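Local coordinates for protein dTDP-4-amino-4,6-dideoxyglucose formyltransferase (Mycobacterium tuberculosis CAS/NITR204, PDB 5VYQ) that probably transfers a formyl group from a reduced folate cofactor to the amino sugar of dTDP-4-amino-4,6-dideoxyglucose, at residues Ser157-Ala160 with Arg161-Asp164; Ile165-Glu168 with Leu169-His173. One frame throughout, in Å; residues are numbered along the deposited sequence.

Contact 1 of 2, residues Ser157-Ala160 with Arg161-Asp164. With 0FX (dTDP-4-amino-4,6-dideoxyglucose), chain D.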
ATOM      1  N   SER A 157       5.863 -11.449   1.854  1.00  9.67           N
ATOM      2  CA  SER A 157       5.156 -12.544   2.477  1.00 10.02           C
ATOM      3  C   SER A 157       5.627 -13.894   1.918  1.00 11.18           C
ATOM      4  O   SER A 157       5.750 -14.861   2.670  1.00 12.27           O
ATOM      5  CB  SER A 157       3.653 -12.397   2.404  1.00 10.73           C
ATOM      6  OG  SER A 157       3.133 -12.419   1.086  1.00 11.30           O
ATOM      7  N   VAL A 158       5.893 -13.963   0.621  1.00  9.97           N
ATOM      8  CA  VAL A 158       6.415 -15.206   0.026  1.00 10.79           C
ATOM      9  C   VAL A 158       7.810 -15.509   0.587  1.00 10.60           C
ATOM     10  O   VAL A 158       8.124 -16.637   0.977  1.00  9.90           O
ATOM     11  CB  VAL A 158       6.451 -15.172  -1.490  1.00 11.07           C
ATOM     12  CG1 VAL A 158       7.194 -16.399  -2.053  1.00 12.02           C
ATOM     13  CG2 VAL A 158       5.035 -15.028  -2.043  1.00 12.00           C
ATOM     14  N   TYR A 159       8.649 -14.490   0.661  1.00  9.72           N
ATOM     15  CA  TYR A 159      10.030 -14.654   1.107  1.00  9.87           C
ATOM     16  C   TYR A 159      10.084 -15.205   2.533  1.00 10.54           C
ATOM     17  O   TYR A 159      10.896 -16.081   2.823  1.00 11.89           O
ATOM     18  CB  TYR A 159      10.743 -13.306   1.051  1.00 10.04           C
ATOM     19  CG  TYR A 159      12.234 -13.420   1.238  1.00 10.11           C
ATOM     20  CD1 TYR A 159      13.056 -13.956   0.280  1.00  9.97           C
ATOM     21  CD2 TYR A 159      12.790 -13.060   2.442  1.00 10.92           C
ATOM     22  CE1 TYR A 159      14.431 -14.068   0.491  1.00 11.34           C
ATOM     23  CE2 TYR A 159      14.142 -13.190   2.690  1.00 11.22           C
ATOM     24  CZ  TYR A 159      14.956 -13.693   1.705  1.00 10.29           C
ATOM     25  OH  TYR A 159      16.297 -13.793   1.909  1.00 12.43           O
ATOM     26  N   ALA A 160       9.206 -14.752   3.412  1.00 10.67           N
ATOM     27  CA  ALA A 160       9.182 -15.246   4.771  1.00 11.59           C
ATOM     28  C   ALA A 160       8.894 -16.740   4.779  1.00 11.39           C
ATOM     29  O   ALA A 160       9.565 -17.508   5.504  1.00 11.78           O
ATOM     30  CB  ALA A 160       8.178 -14.480   5.608  1.00 12.51           C
ATOM     31  N   ARG A 161       7.980 -17.195   3.923  1.00 10.88           N
ATOM     32  CA  ARG A 161       7.727 -18.627   3.802  1.00 12.19           C
ATOM     33  C   ARG A 161       8.913 -19.355   3.159  1.00 12.04           C
ATOM     34  O   ARG A 161       9.262 -20.476   3.563  1.00 12.65           O
ATOM     35  CB  ARG A 161       6.417 -18.916   3.052  1.00 12.99           C
ATOM     36  CG  ARG A 161       5.162 -18.380   3.764  1.00 15.42           C
ATOM     37  CD  ARG A 161       3.824 -19.010   3.390  1.00 16.97           C
ATOM     38  NE  ARG A 161       3.582 -18.997   1.957  1.00 17.25           N
ATOM     39  CZ  ARG A 161       3.099 -17.948   1.304  1.00 17.66           C
ATOM     40  NH1 ARG A 161       2.960 -18.024   0.003  1.00 16.04           N
ATOM     41  NH2 ARG A 161       2.790 -16.814   1.954  1.00 17.83           N
ATOM     42  N   LEU A 162       9.567 -18.741   2.176  1.00 11.07           N
ATOM     43  CA  LEU A 162      10.796 -19.313   1.626  1.00 11.74           C
ATOM     44  C   LEU A 162      11.880 -19.564   2.660  1.00 12.35           C
ATOM     45  O   LEU A 162      12.541 -20.613   2.628  1.00 12.58           O
ATOM     46  CB  LEU A 162      11.371 -18.487   0.466  1.00 11.68           C
ATOM     47  CG  LEU A 162      10.473 -18.375  -0.746  1.00 11.82           C
ATOM     48  CD1 LEU A 162      11.137 -17.448  -1.764  1.00 14.33           C
ATOM     49  CD2 LEU A 162      10.240 -19.690  -1.415  1.00 11.38           C
ATOM     50  N   MET A 163      12.015 -18.670   3.627  1.00 11.68           N
ATOM     51  CA  MET A 163      13.035 -18.870   4.658  1.00 11.73           C
ATOM     52  C   MET A 163      12.613 -20.046   5.560  1.00 11.70           C
ATOM     53  O   MET A 163      13.489 -20.793   6.024  1.00 13.03           O
ATOM     54  CB  MET A 163      13.238 -17.610   5.466  1.00 12.08           C
ATOM     55  CG  MET A 163      13.772 -16.413   4.681  1.00 12.29           C
ATOM     56  SD  MET A 163      15.346 -16.691   3.890  1.00 13.81           S
ATOM     57  CE  MET A 163      14.854 -17.418   2.345  1.00 13.40           C
ATOM     58  N   ASP A 164      11.329 -20.233   5.842  1.00 11.92           N
ATOM     59  CA  ASP A 164      10.878 -21.396   6.626  1.00 12.93           C
ATOM     60  C   ASP A 164      11.143 -22.676   5.834  1.00 12.15           C
ATOM     61  O   ASP A 164      11.602 -23.657   6.397  1.00 13.23           O
ATOM     62  CB  ASP A 164       9.385 -21.335   6.952  1.00 15.20           C
ATOM     63  CG  ASP A 164       9.031 -20.243   7.957  1.00 17.33           C
ATOM     64  OD1 ASP A 164       9.878 -19.850   8.750  1.00 18.84           O
ATOM     65  OD2 ASP A 164       7.883 -19.771   7.941  1.00 22.93           O
TER
HETATM   66  O4P 0FX D 302      17.646 -13.786  -0.337  1.00 12.32           O
HETATM   67  P2  0FX D 302      18.979 -13.229  -0.701  1.00 12.76           P
HETATM   68  O3P 0FX D 302      20.100 -13.466   0.286  1.00 13.31           O
HETATM   69  O1G 0FX D 302      19.195 -13.822  -2.188  1.00 14.28           O
HETATM   70  C1G 0FX D 302      20.008 -13.181  -3.155  1.00 15.87           C
HETATM   71  C2G 0FX D 302      19.547 -13.693  -4.526  1.00 14.21           C
HETATM   72  O2G 0FX D 302      18.147 -13.394  -4.617  1.00 11.88           O
HETATM   73  C3G 0FX D 302      19.722 -15.220  -4.587  1.00 17.50           C
HETATM   74  O3G 0FX D 302      19.126 -15.780  -5.783  1.00 19.17           O
HETATM   75  C4G 0FX D 302      21.192 -15.556  -4.371  1.00 20.68           C
HETATM   76  N4A 0FX D 302      21.290 -17.035  -4.374  1.00 24.40           N
HETATM   77  C5G 0FX D 302      21.646 -14.950  -3.042  1.00 19.90           C
HETATM   78  C6G 0FX D 302      23.171 -15.018  -2.990  1.00 22.97           C
HETATM   79  O5G 0FX D 302      21.374 -13.543  -2.919  1.00 17.48           O
HETATM   80  OPP 0FX D 302      18.894 -11.654  -1.028  1.00 12.60           O
HETATM   81  P   0FX D 302      18.712 -10.396  -0.033  1.00 11.65           P
HETATM   82  O1P 0FX D 302      19.542  -9.311  -0.601  1.00 12.40           O
HETATM   83  O2P 0FX D 302      18.862 -10.868   1.391  1.00 13.60           O
HETATM   84  O5  0FX D 302      17.171  -9.980  -0.195  1.00 12.72           O
HETATM   85  C5  0FX D 302      16.131 -10.766   0.338  1.00 11.13           C
HETATM   86  C4  0FX D 302      14.813 -10.310  -0.257  1.00 11.26           C
HETATM   87  O4  0FX D 302      14.577  -8.970   0.167  1.00 11.50           O
HETATM   88  C3  0FX D 302      14.736 -10.213  -1.780  1.00 11.53           C
HETATM   89  O3  0FX D 302      14.378 -11.477  -2.352  1.00 13.43           O
HETATM   90  C2  0FX D 302      13.663  -9.180  -2.067  1.00 11.50           C
HETATM   91  C1  0FX D 302      13.884  -8.275  -0.876  1.00 11.02           C
HETATM   92  N11 0FX D 302      14.677  -7.092  -1.229  1.00 12.29           N
HETATM   93  C61 0FX D 302      15.977  -6.918  -0.911  1.00 14.26           C
HETATM   94  C51 0FX D 302      16.648  -5.758  -1.246  1.00 13.48           C
HETATM   95  C5A 0FX D 302      18.112  -5.625  -0.910  1.00 16.66           C
HETATM   96  C21 0FX D 302      14.011  -5.996  -1.773  1.00 11.36           C
HETATM   97  O21 0FX D 302      12.732  -6.127  -2.039  1.00 11.34           O
HETATM   98  N31 0FX D 302      14.627  -4.866  -2.121  1.00 12.40           N
HETATM   99  C41 0FX D 302      15.935  -4.722  -1.807  1.00 15.34           C
HETATM  100  O41 0FX D 302      16.526  -3.558  -2.144  1.00 13.85           O
HETATM  101  O   HOH W   1      10.391 -16.599   7.888  1.00 25.52           O
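The phenol ring of Tyr-159 is sandwiched: Met-163 CE lies over one face, 4.1 Å from the ring centroid and 27° off the normal, a CH-pi contact. Over the opposite face, C4 of the dTDP-sugar's deoxyribose sits 3.8 Å above the plane of the Tyr-159 ring. Met-163 SD stands obliquely to the Tyr-159 ring, 4.3 Å from its centroid, a Met-aromatic contact. Bends at chi2 (-59°) and chi3 (86°) curl the methionine back so that its methyl comes over the ring. His-225 meets the same ring at a steep angle.

The second flat group, the Arg-161 guanidinium, has Val-158 CA over one face, offset toward the rim. Its NH1 is held by a salt bridge to Asp-153 and a hydrogen bond to the carbonyl of Ala-148. Ser-157 OG binds the other carboxylate oxygen of Asp-153.

On the inner side of the helix, Val-158 CG1 packs alongside Leu-162 CG at 4.0 Å. Backbone bonds run from Leu-162 N to Val-158 O (2.8 Å) and from Met-163 N to Tyr-159 O (2.9 Å), while a water donates to Ala-160 O.

Tyr-159 OH donates to phosphate oxygen O4P of the ligand at 2.6 Å. Flanked on both faces and tied at its hydroxyl, Tyr-159 is the contribution of this part of helix 155-179 to the nucleotide-sugar pocket.

Contact 2 of 2, residues Ile165-Glu168 with Leu169-His173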
ATOM      1  N   ILE A 165      10.871 -22.669   4.541  1.00 12.39           N
ATOM      2  CA  ILE A 165      11.124 -23.823   3.676  1.00 12.52           C
ATOM      3  C   ILE A 165      12.598 -24.143   3.600  1.00 12.31           C
ATOM      4  O   ILE A 165      13.002 -25.312   3.595  1.00 12.81           O
ATOM      5  CB  ILE A 165      10.495 -23.661   2.279  1.00 13.11           C
ATOM      6  CG1 ILE A 165       8.975 -23.624   2.435  1.00 14.97           C
ATOM      7  CG2 ILE A 165      11.026 -24.708   1.341  1.00 12.73           C
ATOM      8  CD1 ILE A 165       8.235 -23.221   1.169  1.00 16.61           C
ATOM      9  N   GLU A 166      13.445 -23.126   3.571  1.00 11.56           N
ATOM     10  CA  GLU A 166      14.853 -23.360   3.466  1.00 11.46           C
ATOM     11  C   GLU A 166      15.331 -24.085   4.707  1.00 11.45           C
ATOM     12  O   GLU A 166      16.111 -25.036   4.591  1.00 10.20           O
ATOM     13  CB  GLU A 166      15.574 -22.015   3.335  1.00 13.41           C
ATOM     14  CG  GLU A 166      17.021 -22.111   3.110  1.00 12.83           C
ATOM     15  CD  GLU A 166      17.611 -20.752   2.661  1.00 13.97           C
ATOM     16  OE1 GLU A 166      18.371 -20.321   3.483  1.00 15.61           O
ATOM     17  OE2 GLU A 166      17.305 -20.139   1.627  1.00 13.12           O
ATOM     18  N   ARG A 167      14.853 -23.642   5.868  1.00 10.32           N
ATOM     19  CA  ARG A 167      15.261 -24.267   7.120  1.00 11.81           C
ATOM     20  C   ARG A 167      14.800 -25.727   7.161  1.00 12.06           C
ATOM     21  O   ARG A 167      15.594 -26.621   7.504  1.00 10.80           O
ATOM     22  CB  ARG A 167      14.705 -23.482   8.301  1.00 13.79           C
ATOM     23  CG  ARG A 167      14.787 -24.233   9.641  1.00 13.82           C
ATOM     24  CD  ARG A 167      14.355 -23.368  10.801  1.00 15.57           C
ATOM     25  NE  ARG A 167      15.338 -22.303  11.021  1.00 16.97           N
ATOM     26  CZ  ARG A 167      16.467 -22.455  11.731  1.00 20.01           C
ATOM     27  NH1 ARG A 167      17.315 -21.409  11.837  1.00 17.33           N
ATOM     28  NH2 ARG A 167      16.756 -23.644  12.319  1.00 18.97           N
ATOM     29  N   GLU A 168      13.562 -25.977   6.715  1.00 12.51           N
ATOM     30  CA  GLU A 168      12.995 -27.333   6.672  0.50 12.16           C
ATOM     31  C   GLU A 168      13.843 -28.249   5.781  1.00 12.09           C
ATOM     32  O   GLU A 168      14.226 -29.371   6.127  1.00 11.92           O
ATOM     33  CB  GLU A 168      11.507 -27.271   6.236  0.50 12.45           C
ATOM     34  CG  GLU A 168      10.643 -26.763   7.405  0.50 13.87           C
ATOM     35  CD  GLU A 168       9.213 -26.275   7.192  0.50 15.29           C
ATOM     36  OE1 GLU A 168       8.615 -26.277   6.092  0.50 19.10           O
ATOM     37  OE2 GLU A 168       8.638 -25.860   8.223  0.50 18.00           O
ATOM     38  N   LEU A 169      14.135 -27.780   4.579  1.00 10.82           N
ATOM     39  CA  LEU A 169      14.805 -28.589   3.602  1.00 11.66           C
ATOM     40  C   LEU A 169      16.243 -28.883   3.962  1.00 11.67           C
ATOM     41  O   LEU A 169      16.760 -29.996   3.796  1.00 10.97           O
ATOM     42  CB  LEU A 169      14.673 -27.855   2.266  1.00 13.22           C
ATOM     43  CG  LEU A 169      14.788 -28.681   1.023  1.00 15.19           C
ATOM     44  CD1 LEU A 169      13.682 -29.736   0.967  1.00 14.37           C
ATOM     45  CD2 LEU A 169      14.766 -27.727  -0.177  1.00 14.92           C
ATOM     46  N   VAL A 170      16.935 -27.854   4.471  1.00 10.60           N
ATOM     47  CA  VAL A 170      18.288 -28.063   4.952  1.00 11.10           C
ATOM     48  C   VAL A 170      18.402 -29.059   6.115  1.00 10.88           C
ATOM     49  O   VAL A 170      19.282 -29.921   6.096  1.00 10.85           O
ATOM     50  CB  VAL A 170      18.972 -26.716   5.310  1.00 10.97           C
ATOM     51  CG1 VAL A 170      20.314 -26.912   5.987  1.00 13.89           C
ATOM     52  CG2 VAL A 170      19.156 -25.915   4.029  1.00 12.17           C
ATOM     53  N   LEU A 171      17.535 -28.906   7.110  1.00  9.97           N
ATOM     54  CA  LEU A 171      17.529 -29.810   8.263  1.00 10.51           C
ATOM     55  C   LEU A 171      17.195 -31.216   7.813  1.00 10.09           C
ATOM     56  O   LEU A 171      17.800 -32.166   8.308  1.00 10.51           O
ATOM     57  CB  LEU A 171      16.613 -29.345   9.360  1.00 11.50           C
ATOM     58  CG  LEU A 171      17.078 -28.019   9.948  1.00 12.99           C
ATOM     59  CD1 LEU A 171      16.111 -27.472  10.965  1.00 14.19           C
ATOM     60  CD2 LEU A 171      18.469 -28.110  10.564  1.00 15.46           C
ATOM     61  N   GLU A 172      16.251 -31.375   6.887  1.00  9.63           N
ATOM     62  CA  GLU A 172      15.965 -32.698   6.367  1.00 11.38           C
ATOM     63  C   GLU A 172      17.129 -33.366   5.665  1.00 11.09           C
ATOM     64  O   GLU A 172      17.365 -34.567   5.881  1.00  9.87           O
ATOM     65  CB  GLU A 172      14.850 -32.610   5.338  1.00 10.69           C
ATOM     66  CG  GLU A 172      13.477 -32.331   5.908  1.00  9.86           C
ATOM     67  CD  GLU A 172      12.408 -32.011   4.873  1.00 10.04           C
ATOM     68  OE1 GLU A 172      11.431 -31.284   5.242  1.00 11.96           O
ATOM     69  OE2 GLU A 172      12.533 -32.528   3.747  1.00 11.49           O
ATOM     70  N   HIS A 173      17.820 -32.616   4.789  1.00  9.97           N
ATOM     71  CA  HIS A 173      18.808 -33.187   3.923  1.00 10.45           C
ATOM     72  C   HIS A 173      20.269 -33.051   4.363  1.00 11.15           C
ATOM     73  O   HIS A 173      21.150 -33.436   3.613  1.00 10.95           O
ATOM     74  CB  HIS A 173      18.635 -32.681   2.488  1.00 11.35           C
ATOM     75  CG  HIS A 173      17.337 -33.095   1.897  1.00 11.28           C
ATOM     76  ND1 HIS A 173      17.143 -34.352   1.359  1.00 11.52           N
ATOM     77  CD2 HIS A 173      16.150 -32.455   1.814  1.00 11.88           C
ATOM     78  CE1 HIS A 173      15.906 -34.441   0.921  1.00 12.24           C
ATOM     79  NE2 HIS A 173      15.277 -33.312   1.195  1.00 12.05           N
TER
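Four successive backbone bonds tie Ile-165, Glu-166, Arg-167 and Glu-168 to the residues four places on. Among them, Leu-169 N donates to Ile-165 O at 2.9 Å, Val-170 N to Glu-166 O at 2.9 Å and Leu-171 N to Arg-167 O at 3.0 Å. Three of the charged side chains have partners outside: Arg-167 forms a salt bridge with Asp-39 of helix 31-43, Glu-172 another with Arg-145 of strand 141-147, and Glu-166 a hydrogen bond with His-83.

This is regular alpha-helix, with Leu-169 and Val-170 turned into the core of the formyltransferase domain. There Leu-169 meets Val-127 and Ile-129 of the mixed sheet, while Val-170 packs between Ile-129, Val-101 and the leucines of helix 31-43.

Toward the outside, Arg-167 and Leu-171 run side by side, with Leu-171 CD1 touching Arg-167 CG at 3.7 Å. The arginine's CG lies anti to its own N (chi1 166°) and its chain stays extended through chi2, which lays the aliphatic part along the leucine before the bend at chi3. One residue further along, Glu-172 CG lies 3.1 Å from Glu-168 O.

Contacts 1 and 2 are consecutive lengths of the same helix, 155-179, with centres about 13 Å apart; contact 2 picks up at the residue after contact 1 ends. Contact 1 touches the dTDP-sugar directly, whereas contact 2 stands behind it, the side chain of Glu-166 lying about 7 Å from the ligand. His-83 joins the two levels: it hydrogen-bonds the ligand through ND1 and Glu-166 through NE2, and it also touches Tyr-159 and Met-163. Glu-166 is thus a second-shell residue that probably helps fix how the His-83 ring is turned. Farther along, the helix packs on the sheet and, partly through salt-bridged Arg-167, on helix 31-43.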